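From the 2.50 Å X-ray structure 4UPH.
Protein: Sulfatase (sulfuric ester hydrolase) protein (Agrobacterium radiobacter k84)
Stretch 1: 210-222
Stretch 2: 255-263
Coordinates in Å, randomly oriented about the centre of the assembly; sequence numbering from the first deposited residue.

Stretch 1, residues 210-222: SDVAPAYSKDETQ
Stretch 2 255-263: SVPEPYNRM

Two irregular segments of one chain pack together, burying 650 Å² in total. Stretch 1 is extended from Val212 to Pro214 (phi near -80°, psi 145 to 171°). In stretch 2, a cis peptide precedes Pro259, and residues 259-261 have helical phi/psi. CA atoms pair Asp211 with Asn261 (5.3 Å) and Ala213 with Pro257 (4.3 Å), so the two segments run in opposite directions here.

A direct hydrogen bond runs across: Asn261 ND2 donates to Asp211 O at 2.8 Å. Asn261 (chi1 p, 59°) points toward stretch 1. Its amide also donates from ND2 to Glu258 OE2 (2.8 Å), so one NH2 group serves both segments.

A salt bridge joins Asp211 OD2 (chi1 p) to Arg262 NH1 at 2.9 Å. The oxygen lies over the guanidinium face, so the attraction is between charges alone. Val212 CG2 meets the guanidinium edge, 3.5 Å from Arg262 NH2.

Apolar packing centres on buried Pro257, C-gamma exo. Its CG lies 3.8 Å from Tyr216 CE1 (chi1 p), and its CD lies 3.8 Å from Thr221 CG2. Compact Ala213 brings CB within 3.8 Å of Pro257 CA. Lys218 CB (chi1 p) abuts the Tyr260 ring edge, 3.8 Å from CE2.

One water bridges the backbones, accepting from Lys218 N (3.0 Å) and donating to Glu258 O (2.6 Å).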

# COMPACT_ATOMS: atom_id res chain seq x y z
N SER A 210 -3.09 -35.76 26.78
CA SER A 210 -3.83 -36.99 27.03
C SER A 210 -4.49 -37.57 25.80
O SER A 210 -5.10 -36.84 25.01
CB SER A 210 -4.85 -36.79 28.15
OG SER A 210 -5.70 -37.91 28.28
N ASP A 211 -4.37 -38.89 25.64
CA ASP A 211 -4.96 -39.64 24.53
C ASP A 211 -6.32 -40.25 24.93
O ASP A 211 -6.92 -41.03 24.18
CB ASP A 211 -3.97 -40.68 23.96
CG ASP A 211 -3.65 -41.88 24.84
OD1 ASP A 211 -3.32 -41.68 26.04
OD2 ASP A 211 -3.60 -43.00 24.31
N VAL A 212 -6.81 -39.86 26.13
CA VAL A 212 -8.12 -40.27 26.65
C VAL A 212 -9.16 -39.34 25.99
O VAL A 212 -8.84 -38.20 25.67
CB VAL A 212 -8.17 -40.21 28.21
CG1 VAL A 212 -9.50 -40.73 28.75
CG2 VAL A 212 -7.01 -40.98 28.82
N ALA A 213 -10.38 -39.85 25.77
CA ALA A 213 -11.47 -39.12 25.16
C ALA A 213 -12.19 -38.20 26.16
O ALA A 213 -12.33 -38.56 27.33
CB ALA A 213 -12.46 -40.09 24.55
N PRO A 214 -12.67 -37.00 25.72
CA PRO A 214 -13.46 -36.15 26.64
C PRO A 214 -14.87 -36.73 26.81
O PRO A 214 -15.25 -37.64 26.07
CB PRO A 214 -13.47 -34.79 25.93
CG PRO A 214 -13.33 -35.11 24.48
CD PRO A 214 -12.57 -36.40 24.37
N ALA A 215 -15.66 -36.17 27.74
CA ALA A 215 -17.03 -36.61 28.08
C ALA A 215 -18.01 -36.73 26.89
O ALA A 215 -18.93 -37.57 26.95
CB ALA A 215 -17.62 -35.72 29.16
N TYR A 216 -17.81 -35.94 25.81
CA TYR A 216 -18.66 -35.94 24.60
C TYR A 216 -18.17 -36.93 23.54
O TYR A 216 -16.97 -37.19 23.44
CB TYR A 216 -18.82 -34.51 24.01
CG TYR A 216 -17.52 -33.79 23.68
CD1 TYR A 216 -16.92 -33.93 22.43
CD2 TYR A 216 -16.91 -32.94 24.61
CE1 TYR A 216 -15.74 -33.25 22.12
CE2 TYR A 216 -15.72 -32.28 24.31
CZ TYR A 216 -15.15 -32.42 23.05
OH TYR A 216 -13.97 -31.79 22.75
N SER A 217 -19.10 -37.47 22.74
CA SER A 217 -18.81 -38.44 21.68
C SER A 217 -18.29 -37.81 20.37
O SER A 217 -18.20 -36.58 20.27
CB SER A 217 -20.04 -39.30 21.41
OG SER A 217 -21.04 -38.61 20.67
N LYS A 218 -17.94 -38.66 19.37
CA LYS A 218 -17.49 -38.23 18.05
C LYS A 218 -18.62 -37.49 17.29
O LYS A 218 -18.34 -36.63 16.45
CB LYS A 218 -16.93 -39.42 17.23
CG LYS A 218 -17.94 -40.52 16.89
CD LYS A 218 -17.26 -41.73 16.27
CE LYS A 218 -18.26 -42.79 15.87
NZ LYS A 218 -18.93 -42.46 14.58
N ASP A 219 -19.89 -37.81 17.62
CA ASP A 219 -21.08 -37.19 17.03
C ASP A 219 -21.55 -35.99 17.87
O ASP A 219 -22.60 -35.40 17.60
CB ASP A 219 -22.19 -38.25 16.86
CG ASP A 219 -21.77 -39.40 15.96
OD1 ASP A 219 -21.72 -39.19 14.73
OD2 ASP A 219 -21.45 -40.48 16.50
N GLU A 220 -20.72 -35.59 18.85
CA GLU A 220 -20.98 -34.46 19.74
C GLU A 220 -19.88 -33.37 19.74
O GLU A 220 -19.91 -32.48 20.58
CB GLU A 220 -21.28 -34.96 21.16
CG GLU A 220 -22.61 -35.68 21.28
CD GLU A 220 -22.95 -36.17 22.68
OE1 GLU A 220 -22.03 -36.66 23.37
OE2 GLU A 220 -24.13 -36.06 23.06
N THR A 221 -18.91 -33.42 18.80
CA THR A 221 -17.86 -32.39 18.68
C THR A 221 -18.49 -31.10 18.12
O THR A 221 -19.66 -31.11 17.70
CB THR A 221 -16.74 -32.84 17.71
OG1 THR A 221 -17.32 -33.14 16.44
CG2 THR A 221 -15.93 -34.03 18.23
N GLN A 222 -17.71 -30.03 18.06
CA GLN A 222 -18.12 -28.74 17.49
C GLN A 222 -18.34 -28.95 15.98
O GLN A 222 -19.24 -28.32 15.40
CB GLN A 222 -17.07 -27.64 17.74
CG GLN A 222 -16.68 -27.43 19.20
CD GLN A 222 -15.45 -28.22 19.60
OE1 GLN A 222 -15.38 -29.44 19.43
NE2 GLN A 222 -14.46 -27.53 20.15
N SER A 255 -7.47 -32.50 21.85
CA SER A 255 -8.28 -33.51 22.53
C SER A 255 -9.31 -33.93 21.51
O SER A 255 -9.81 -33.07 20.79
CB SER A 255 -9.02 -32.91 23.73
OG SER A 255 -8.19 -32.10 24.55
N VAL A 256 -9.63 -35.24 21.41
CA VAL A 256 -10.61 -35.74 20.45
C VAL A 256 -11.31 -37.03 20.98
O VAL A 256 -10.65 -37.83 21.64
CB VAL A 256 -9.97 -35.89 19.03
CG1 VAL A 256 -8.89 -36.95 18.98
CG2 VAL A 256 -10.99 -36.07 17.92
N PRO A 257 -12.63 -37.24 20.76
CA PRO A 257 -13.26 -38.48 21.25
C PRO A 257 -12.84 -39.74 20.48
O PRO A 257 -12.08 -39.66 19.51
CB PRO A 257 -14.78 -38.21 21.11
CG PRO A 257 -14.89 -36.73 20.79
CD PRO A 257 -13.63 -36.41 20.06
N GLU A 258 -13.32 -40.90 20.94
CA GLU A 258 -13.05 -42.21 20.35
C GLU A 258 -13.72 -42.32 18.95
O GLU A 258 -14.83 -41.79 18.78
CB GLU A 258 -13.56 -43.34 21.28
CG GLU A 258 -12.92 -43.39 22.65
CD GLU A 258 -11.59 -44.12 22.80
OE1 GLU A 258 -11.16 -44.81 21.85
OE2 GLU A 258 -10.98 -44.00 23.89
N PRO A 259 -13.08 -42.95 17.94
CA PRO A 259 -11.78 -43.66 17.96
C PRO A 259 -10.51 -42.82 17.73
O PRO A 259 -9.40 -43.28 18.04
CB PRO A 259 -11.96 -44.69 16.84
CG PRO A 259 -12.81 -43.98 15.82
CD PRO A 259 -13.74 -43.09 16.62
N TYR A 260 -10.67 -41.62 17.15
CA TYR A 260 -9.64 -40.67 16.72
C TYR A 260 -8.50 -40.40 17.71
O TYR A 260 -7.37 -40.17 17.28
CB TYR A 260 -10.30 -39.36 16.30
CG TYR A 260 -11.47 -39.56 15.36
CD1 TYR A 260 -11.26 -39.93 14.03
CD2 TYR A 260 -12.78 -39.42 15.79
CE1 TYR A 260 -12.33 -40.13 13.16
CE2 TYR A 260 -13.86 -39.62 14.93
CZ TYR A 260 -13.63 -39.97 13.61
OH TYR A 260 -14.69 -40.12 12.77
N ASN A 261 -8.78 -40.45 19.02
CA ASN A 261 -7.80 -40.22 20.10
C ASN A 261 -6.59 -41.20 20.13
O ASN A 261 -5.48 -40.84 20.58
CB ASN A 261 -8.52 -40.28 21.44
CG ASN A 261 -9.23 -41.60 21.71
OD1 ASN A 261 -9.72 -42.28 20.80
ND2 ASN A 261 -9.28 -41.98 22.97
N ARG A 262 -6.82 -42.43 19.69
CA ARG A 262 -5.79 -43.46 19.71
C ARG A 262 -5.55 -44.06 18.32
O ARG A 262 -4.72 -44.94 18.16
CB ARG A 262 -6.13 -44.53 20.77
CG ARG A 262 -5.97 -43.99 22.20
CD ARG A 262 -6.74 -44.82 23.21
NE ARG A 262 -6.93 -44.16 24.51
CZ ARG A 262 -6.15 -44.35 25.57
NH1 ARG A 262 -5.09 -45.14 25.50
NH2 ARG A 262 -6.40 -43.71 26.71
N MET A 263 -6.25 -43.53 17.31
CA MET A 263 -6.16 -43.92 15.90
C MET A 263 -4.69 -43.88 15.36
O MET A 263 -4.35 -44.63 14.44
CB MET A 263 -7.09 -43.01 15.08
CG MET A 263 -7.15 -43.34 13.62
SD MET A 263 -8.31 -42.31 12.70
CE MET A 263 -9.90 -43.16 13.15
O HOH W 1 -16.68 -41.09 20.54